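Local coordinates for mannosylglycerate hydrolase MGH1-like glycoside hydrolase domain-containing protein (Thermus thermophilus HB8, PDB 4WVA) that hydrolyses mannosylglycerate, a solute that thermophiles make under osmotic stress, to mannose and glycerate, and also cleaves glucosylglycerate, at residues 259-262 with 263-267; 141-144 with 145-149; 37-40 with 41-45. All coordinates share one frame; numbering follows the deposited sequence.

Contact 1 (259-262 with 263-267)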
loop_
_atom_site.group_PDB
_atom_site.type_symbol
_atom_site.label_atom_id
_atom_site.label_comp_id
_atom_site.label_asym_id
_atom_site.label_seq_id
_atom_site.Cartn_x
_atom_site.Cartn_y
_atom_site.Cartn_z
ATOM N N PRO A 259 5.621 15.526 11.682
ATOM C CA PRO A 259 5.226 15.351 10.285
ATOM C C PRO A 259 3.762 14.951 10.076
ATOM O O PRO A 259 3.426 14.439 9.014
ATOM C CB PRO A 259 6.125 14.186 9.822
ATOM C CG PRO A 259 6.442 13.428 11.062
ATOM C CD PRO A 259 6.035 14.237 12.267
ATOM N N TYR A 260 2.899 15.170 11.071
ATOM C CA TYR A 260 1.522 14.664 11.021
ATOM C C TYR A 260 0.829 15.172 9.756
ATOM O O TYR A 260 0.153 14.399 9.078
ATOM C CB TYR A 260 0.759 15.107 12.287
ATOM C CG TYR A 260 -0.520 14.371 12.611
ATOM C CD1 TYR A 260 -1.764 14.996 12.464
ATOM C CD2 TYR A 260 -0.497 13.088 13.142
ATOM C CE1 TYR A 260 -2.940 14.342 12.805
ATOM C CE2 TYR A 260 -1.665 12.431 13.486
ATOM C CZ TYR A 260 -2.884 13.060 13.315
ATOM O OH TYR A 260 -4.049 12.397 13.652
ATOM N N GLU A 261 1.040 16.447 9.444
ATOM C CA GLU A 261 0.459 17.115 8.270
ATOM C C GLU A 261 0.896 16.416 6.974
ATOM O O GLU A 261 0.095 16.119 6.090
ATOM C CB GLU A 261 0.909 18.564 8.250
ATOM C CG GLU A 261 0.169 19.456 7.266
ATOM C CD GLU A 261 0.532 20.924 7.389
ATOM O OE1 GLU A 261 -0.126 21.749 6.721
ATOM O OE2 GLU A 261 1.483 21.279 8.122
ATOM N N ILE A 262 2.187 16.146 6.902
ATOM C CA ILE A 262 2.788 15.499 5.728
ATOM C C ILE A 262 2.248 14.070 5.561
ATOM O O ILE A 262 2.003 13.614 4.447
ATOM C CB ILE A 262 4.324 15.452 5.851
ATOM C CG1 ILE A 262 4.920 16.844 6.078
ATOM C CG2 ILE A 262 4.935 14.860 4.585
ATOM C CD1 ILE A 262 6.347 16.801 6.589
ATOM N N GLU A 263 2.051 13.359 6.673
ATOM C CA GLU A 263 1.500 12.017 6.612
ATOM C C GLU A 263 0.133 12.007 5.904
ATOM O O GLU A 263 -0.150 11.112 5.110
ATOM C CB GLU A 263 1.358 11.411 8.012
ATOM C CG GLU A 263 2.671 11.208 8.757
ATOM C CD GLU A 263 2.483 11.092 10.257
ATOM O OE1 GLU A 263 1.361 10.776 10.712
ATOM O OE2 GLU A 263 3.458 11.334 10.983
ATOM N N GLU A 264 -0.699 12.998 6.196
ATOM C CA GLU A 264 -2.004 13.087 5.534
ATOM C C GLU A 264 -1.839 13.303 4.037
ATOM O O GLU A 264 -2.532 12.662 3.242
ATOM C CB GLU A 264 -2.871 14.189 6.142
ATOM C CG GLU A 264 -2.855 14.174 7.659
ATOM C CD GLU A 264 -4.140 14.641 8.304
ATOM O OE1 GLU A 264 -4.970 15.280 7.617
ATOM O OE2 GLU A 264 -4.307 14.353 9.515
ATOM N N TRP A 265 -0.890 14.151 3.640
ATOM C CA TRP A 265 -0.660 14.371 2.216
ATOM C C TRP A 265 -0.240 13.072 1.533
ATOM O O TRP A 265 -0.654 12.768 0.401
ATOM C CB TRP A 265 0.420 15.429 1.955
ATOM C CG TRP A 265 0.131 16.787 2.547
ATOM C CD1 TRP A 265 -1.086 17.333 2.807
ATOM C CD2 TRP A 265 1.101 17.780 2.908
ATOM N NE1 TRP A 265 -0.939 18.601 3.313
ATOM C CE2 TRP A 265 0.394 18.900 3.386
ATOM C CE3 TRP A 265 2.495 17.834 2.872
ATOM C CZ2 TRP A 265 1.041 20.044 3.851
ATOM C CZ3 TRP A 265 3.128 18.973 3.323
ATOM C CH2 TRP A 265 2.397 20.062 3.810
ATOM N N ILE A 266 0.614 12.324 2.204
ATOM C CA ILE A 266 1.136 11.076 1.648
ATOM C C ILE A 266 0.010 10.043 1.447
ATOM O O ILE A 266 -0.105 9.418 0.394
ATOM C CB ILE A 266 2.233 10.507 2.575
ATOM C CG1 ILE A 266 3.483 11.401 2.519
ATOM C CG2 ILE A 266 2.564 9.079 2.183
ATOM C CD1 ILE A 266 4.552 11.069 3.532
ATOM N N VAL A 267 -0.799 9.856 2.477
ATOM C CA VAL A 267 -1.816 8.821 2.461
ATOM C C VAL A 267 -2.909 9.160 1.461
ATOM O O VAL A 267 -3.277 8.325 0.652
ATOM C CB VAL A 267 -2.368 8.591 3.874
ATOM C CG1 VAL A 267 -3.563 7.655 3.867
ATOM C CG2 VAL A 267 -1.246 8.039 4.737
HETATM O O HOH W 1 -2.120 20.863 4.876
#

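Contact 2 (141-144 with 145-149)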
loop_
_atom_site.group_PDB
_atom_site.type_symbol
_atom_site.label_atom_id
_atom_site.label_comp_id
_atom_site.label_asym_id
_atom_site.label_seq_id
_atom_site.Cartn_x
_atom_site.Cartn_y
_atom_site.Cartn_z
ATOM N N TRP A 141 1.106 25.339 0.495
ATOM C CA TRP A 141 0.524 26.183 -0.528
ATOM C C TRP A 141 -0.099 25.355 -1.647
ATOM O O TRP A 141 -1.195 25.655 -2.119
ATOM C CB TRP A 141 1.573 27.178 -1.085
ATOM C CG TRP A 141 0.994 28.022 -2.143
ATOM C CD1 TRP A 141 0.309 29.190 -1.963
ATOM C CD2 TRP A 141 0.957 27.747 -3.543
ATOM N NE1 TRP A 141 -0.147 29.660 -3.160
ATOM C CE2 TRP A 141 0.234 28.798 -4.151
ATOM C CE3 TRP A 141 1.465 26.720 -4.348
ATOM C CZ2 TRP A 141 0.017 28.855 -5.521
ATOM C CZ3 TRP A 141 1.238 26.780 -5.709
ATOM C CH2 TRP A 141 0.523 27.835 -6.277
ATOM N N LEU A 142 0.611 24.327 -2.106
ATOM C CA LEU A 142 0.089 23.500 -3.165
ATOM C C LEU A 142 -1.299 22.948 -2.825
ATOM O O LEU A 142 -2.210 23.071 -3.624
ATOM C CB LEU A 142 1.067 22.359 -3.514
ATOM C CG LEU A 142 2.343 22.741 -4.249
ATOM C CD1 LEU A 142 3.305 21.558 -4.256
ATOM C CD2 LEU A 142 2.066 23.183 -5.676
ATOM N N TYR A 143 -1.466 22.358 -1.647
ATOM C CA TYR A 143 -2.778 21.812 -1.269
ATOM C C TYR A 143 -3.814 22.900 -1.020
ATOM O O TYR A 143 -4.954 22.774 -1.441
ATOM C CB TYR A 143 -2.660 20.874 -0.071
ATOM C CG TYR A 143 -1.859 19.663 -0.442
ATOM C CD1 TYR A 143 -2.394 18.703 -1.281
ATOM C CD2 TYR A 143 -0.550 19.509 -0.018
ATOM C CE1 TYR A 143 -1.662 17.604 -1.654
ATOM C CE2 TYR A 143 0.200 18.418 -0.403
ATOM C CZ TYR A 143 -0.357 17.464 -1.208
ATOM O OH TYR A 143 0.355 16.369 -1.622
ATOM N N HIS A 144 -3.412 23.982 -0.370
ATOM C CA HIS A 144 -4.367 25.062 -0.078
ATOM C C HIS A 144 -4.879 25.718 -1.360
ATOM O O HIS A 144 -6.079 25.985 -1.492
ATOM C CB HIS A 144 -3.727 26.123 0.832
ATOM C CG HIS A 144 -4.659 27.244 1.218
ATOM N ND1 HIS A 144 -4.546 28.519 0.703
ATOM C CD2 HIS A 144 -5.711 27.277 2.070
ATOM C CE1 HIS A 144 -5.489 29.291 1.217
ATOM N NE2 HIS A 144 -6.208 28.561 2.052
ATOM N N ALA A 145 -3.975 26.001 -2.300
ATOM C CA ALA A 145 -4.352 26.696 -3.517
ATOM C C ALA A 145 -4.897 25.759 -4.598
ATOM O O ALA A 145 -5.758 26.142 -5.402
ATOM C CB ALA A 145 -3.164 27.477 -4.040
ATOM N N ARG A 146 -4.372 24.533 -4.656
ATOM C CA ARG A 146 -4.608 23.672 -5.807
ATOM C C ARG A 146 -5.326 22.351 -5.504
ATOM O O ARG A 146 -5.523 21.553 -6.407
ATOM C CB ARG A 146 -3.295 23.392 -6.543
ATOM C CG ARG A 146 -2.542 24.659 -6.919
ATOM C CD ARG A 146 -3.307 25.487 -7.938
ATOM N NE ARG A 146 -2.491 26.606 -8.453
ATOM C CZ ARG A 146 -1.567 26.481 -9.400
ATOM N NH1 ARG A 146 -1.332 25.308 -9.958
ATOM N NH2 ARG A 146 -0.865 27.544 -9.800
ATOM N N ASP A 147 -5.743 22.148 -4.258
ATOM C CA ASP A 147 -6.556 20.992 -3.897
ATOM C C ASP A 147 -7.676 21.408 -2.937
ATOM O O ASP A 147 -7.760 20.892 -1.819
ATOM C CB ASP A 147 -5.684 19.891 -3.288
ATOM C CG ASP A 147 -6.452 18.607 -3.035
ATOM O OD1 ASP A 147 -7.482 18.381 -3.713
ATOM O OD2 ASP A 147 -5.999 17.839 -2.166
ATOM N N PRO A 148 -8.550 22.316 -3.391
ATOM C CA PRO A 148 -9.634 22.842 -2.550
ATOM C C PRO A 148 -10.681 21.788 -2.164
ATOM O O PRO A 148 -11.362 21.957 -1.140
ATOM C CB PRO A 148 -10.258 23.937 -3.428
ATOM C CG PRO A 148 -9.905 23.584 -4.819
ATOM C CD PRO A 148 -8.524 22.981 -4.704
ATOM N N TYR A 149 -10.825 20.737 -2.973
ATOM C CA TYR A 149 -11.788 19.655 -2.687
ATOM C C TYR A 149 -11.166 18.512 -1.876
ATOM O O TYR A 149 -11.804 17.463 -1.717
ATOM C CB TYR A 149 -12.391 19.104 -3.986
ATOM C CG TYR A 149 -13.286 20.084 -4.731
ATOM C CD1 TYR A 149 -14.556 20.396 -4.246
ATOM C CD2 TYR A 149 -12.872 20.671 -5.927
ATOM C CE1 TYR A 149 -15.384 21.285 -4.924
ATOM C CE2 TYR A 149 -13.689 21.562 -6.616
ATOM C CZ TYR A 149 -14.947 21.864 -6.103
ATOM O OH TYR A 149 -15.765 22.743 -6.775
#

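Contact 3 (37-40 with 41-45)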
loop_
_atom_site.group_PDB
_atom_site.type_symbol
_atom_site.label_atom_id
_atom_site.label_comp_id
_atom_site.label_asym_id
_atom_site.label_seq_id
_atom_site.Cartn_x
_atom_site.Cartn_y
_atom_site.Cartn_z
ATOM N N ALA A 37 16.590 21.939 -9.177
ATOM C CA ALA A 37 16.592 20.776 -8.319
ATOM C C ALA A 37 17.463 19.696 -8.953
ATOM O O ALA A 37 18.325 19.137 -8.282
ATOM C CB ALA A 37 15.184 20.272 -8.086
ATOM N N PHE A 38 17.257 19.417 -10.236
ATOM C CA PHE A 38 18.099 18.398 -10.916
ATOM C C PHE A 38 19.552 18.871 -10.969
ATOM O O PHE A 38 20.469 18.075 -10.797
ATOM C CB PHE A 38 17.618 18.057 -12.328
ATOM C CG PHE A 38 16.248 17.445 -12.374
ATOM C CD1 PHE A 38 16.019 16.163 -11.874
ATOM C CD2 PHE A 38 15.175 18.145 -12.910
ATOM C CE1 PHE A 38 14.759 15.608 -11.911
ATOM C CE2 PHE A 38 13.905 17.588 -12.937
ATOM C CZ PHE A 38 13.696 16.310 -12.438
ATOM N N ILE A 39 19.762 20.152 -11.258
ATOM C CA ILE A 39 21.114 20.691 -11.385
ATOM C C ILE A 39 21.905 20.545 -10.096
ATOM O O ILE A 39 23.084 20.219 -10.141
ATOM C CB ILE A 39 21.082 22.152 -11.889
ATOM C CG1 ILE A 39 20.569 22.199 -13.333
ATOM C CG2 ILE A 39 22.437 22.841 -11.708
ATOM C CD1 ILE A 39 20.101 23.582 -13.756
ATOM N N ALA A 40 21.262 20.777 -8.948
ATOM C CA ALA A 40 21.909 20.588 -7.647
ATOM C C ALA A 40 22.529 19.202 -7.476
ATOM O O ALA A 40 23.604 19.067 -6.892
ATOM C CB ALA A 40 20.934 20.908 -6.509
ATOM N N LEU A 41 21.879 18.165 -8.010
ATOM C CA LEU A 41 22.457 16.811 -7.988
ATOM C C LEU A 41 23.781 16.744 -8.742
ATOM O O LEU A 41 24.719 16.051 -8.305
ATOM C CB LEU A 41 21.466 15.794 -8.555
ATOM C CG LEU A 41 20.186 15.575 -7.738
ATOM C CD1 LEU A 41 19.193 14.668 -8.470
ATOM C CD2 LEU A 41 20.518 15.025 -6.358
ATOM N N GLY A 42 23.877 17.472 -9.854
ATOM C CA GLY A 42 25.125 17.557 -10.595
ATOM C C GLY A 42 26.222 18.237 -9.796
ATOM O O GLY A 42 27.363 17.780 -9.789
ATOM N N TRP A 43 25.876 19.332 -9.107
ATOM C CA TRP A 43 26.860 20.060 -8.321
ATOM C C TRP A 43 27.475 19.222 -7.184
ATOM O O TRP A 43 28.597 19.509 -6.735
ATOM C CB TRP A 43 26.273 21.367 -7.763
ATOM C CG TRP A 43 26.114 22.446 -8.794
ATOM C CD1 TRP A 43 24.945 23.034 -9.194
ATOM C CD2 TRP A 43 27.152 23.077 -9.549
ATOM N NE1 TRP A 43 25.194 23.983 -10.164
ATOM C CE2 TRP A 43 26.541 24.036 -10.389
ATOM C CE3 TRP A 43 28.547 22.941 -9.586
ATOM C CZ2 TRP A 43 27.270 24.853 -11.249
ATOM C CZ3 TRP A 43 29.262 23.745 -10.449
ATOM C CH2 TRP A 43 28.632 24.693 -11.259
ATOM N N THR A 44 26.780 18.177 -6.735
ATOM C CA THR A 44 27.340 17.299 -5.680
ATOM C C THR A 44 28.646 16.645 -6.147
ATOM O O THR A 44 29.427 16.151 -5.321
ATOM C CB THR A 44 26.392 16.153 -5.235
ATOM O OG1 THR A 44 26.197 15.225 -6.308
ATOM C CG2 THR A 44 25.055 16.671 -4.755
ATOM N N GLN A 45 28.858 16.600 -7.461
ATOM C CA GLN A 45 30.059 16.007 -8.046
ATOM C C GLN A 45 31.201 17.016 -8.168
ATOM O O GLN A 45 32.296 16.654 -8.611
ATOM C CB GLN A 45 29.735 15.438 -9.424
ATOM C CG GLN A 45 28.710 14.334 -9.409
ATOM C CD GLN A 45 29.105 13.237 -8.455
ATOM O OE1 GLN A 45 30.057 12.479 -8.718
ATOM N NE2 GLN A 45 28.384 13.137 -7.347
#

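Contact 1 (259-262 with 263-267)
Glu-261 and Trp-265, one helical turn apart near the start of helix 260-275, show how a charged chain can be laid against an aromatic ring. With CG turned away from the backbone N (chi1 -168°) and the rest extended, Glu-261 runs past the benzene end of the indole, where OE1 lies 3.5 Å from CZ2 of Trp-265; carboxylate and ring planes stand 50° apart. A water in the plane of the ring joins the two, donating to Glu-261 OE1 at 2.9 Å and accepting from Trp-265 NE1 at 3.0 Å. One face of the indole lies over the backbone, with Glu-261 O and Ile-262 CA beneath it, while Ile-262 CG1 reaches CZ3 of Trp-265 at 3.9 Å. The other branch of Ile-262, CG2, packs on CD1 of Ile-266 (4.0 Å).

Around the helix, the carboxylates of Glu-263 and Glu-264 both approach the Tyr-260 ring obliquely. Glu-263 OE1 comes within 3.8 Å of Tyr-260 CD2, its carboxylate plane turned 68° from the ring, and OE2 rests near CG of Pro-259, the N-cap residue. Glu-264, bent at chi2, brings OE2 to 3.6 Å from Tyr-260 CE1.

Two of the three acids form salt bridges beyond the helix: Glu-261 with Arg-140 of helix 121-146, and Glu-263 with Arg-268 of the second subunit. Arg-150 of that subunit makes a cation-pi contact with Tyr-260. Acids at this N-terminal turn would also be favoured by the helix dipole, so the chemistry suits both the helix start and a subunit interface.

Contact 2 (141-144 with 145-149)
Trp-141 lays one face of its indole over the methyl group of Ala-145, a CH-pi contact in the last turns of helix 121-146. CB of Ala-145 stands 3.6 Å from Trp-141 CE2 and is offset toward the rim of the ring. The torsion that swings the indole away from the backbone N (chi1 179°) carries it along the helix to the methyl.

Beyond the methyl, Trp-141 meets Arg-146 by its edge instead of its face: CH2 of the indole lies over the guanidinium face, 3.8 Å from NH2 of Arg-146, the two planes 66° apart. The guanidinium is anchored by a salt bridge to Glu-161 and a hydrogen bond to Val-155 O. Were Trp-141 replaced by an alanine, the Ala-145 methyl would probably lose its aromatic cover and the guanidinium the ring edge against its face. Ala-145 also packs on Pro-221 of helix 221-227, and Leu-142 on Phe-237 and Leu-241 of helix 235-254.

The solvent side is looser, with His-144 and Pro-148 exposed. Elsewhere Asp-147 OD2 makes a light contact with the Tyr-143 ring edge, 3.8 Å from CD1. Ala-145 N donates to Trp-141 O at 2.8 Å in a nearly straight bond, whereas Asp-147 N reaches Tyr-143 O at 3.0 Å from above the carbonyl plane, 40° out of it, as the helix unwinds.

Asp-147, the first residue to leave helical phi/psi, turns its carboxylate to Thr-151 OG1 and Gly-152 N. The buried charge of Arg-146 is thus probably compensated by Glu-161, while the Asp-147 carboxylate is held by neutral donors.

Contact 3 (37-40 with 41-45)
Ile-39 overlaps the pyrrole end of the Trp-43 indole with its CG2 methyl, which lies 3.4 Å from NE1 and 3.6 Å from CD1 of Trp-43. The two side chains, a turn apart on helix 33-43, run side by side and point the same way. The methyl reaches the ring obliquely, and CA of Ala-40 meets the indole at its edge. Beyond the pair, Trp-43 NE1 is satisfied by Thr-21 OG1, and Arg-50 forms a cation-pi contact with the indole.

Beneath this overlap, Ile-39 O accepts two N-H groups. Trp-43 N donates at 3.1 Å from within the carbonyl plane, an i to i+4 bond with an N-H...O angle of 154°; Gly-42 N adds a weak, strongly bent bond.

On another side of the helix, Leu-41 CB rests 3.4 Å from Phe-38 O. Thr-44 folds back on the chain near the end of the helix: with OG1 lying between the backbone N and the carbonyl carbon (chi1 66°), the hydroxyl donates to Leu-41 O at 2.6 Å. The same OG1 accepts from NE2 of Gln-45 (3.2 Å), lying close to the plane of that amide, while OE1 of Gln-45 is hydrogen-bonded to NH2 of Arg-5.

Helix 33-43 follows the short strand 31-32 and is buried among the helices of the (alpha/alpha)6 barrel. The side chain of Phe-38 comes to about 4 Å from that of Trp-34, which probably binds substrate, so the contact adjoins the active-site end of the helix. Phe-38 also packs on Trp-360 and Met-361 of helix 356-368 and meets Trp-410 of helix 409-418 edge to face; Leu-41 reaches helices 107-117, 356-368 and 409-418.

How the contacts relate
From the N terminus, contact 3 comes first on helix 33-43, then contact 2 at the end of helix 121-146, and last contact 1 at the start of helix 260-275. Each joins residues within a turn or two of unbroken chain, so none closes a long loop; they stand in series, neither nesting nor crossing. Contacts 1 and 2 nevertheless meet in space: the rings of Trp-265 and Tyr-143 stack, CG of the first 3.4 Å from CE2 of the second, joining helix 260-275 to helix 121-146. Contact 3 lies apart, its centre about 27 Å from that of contact 1 and about 29 Å from that of contact 2, tying other helices of the barrel.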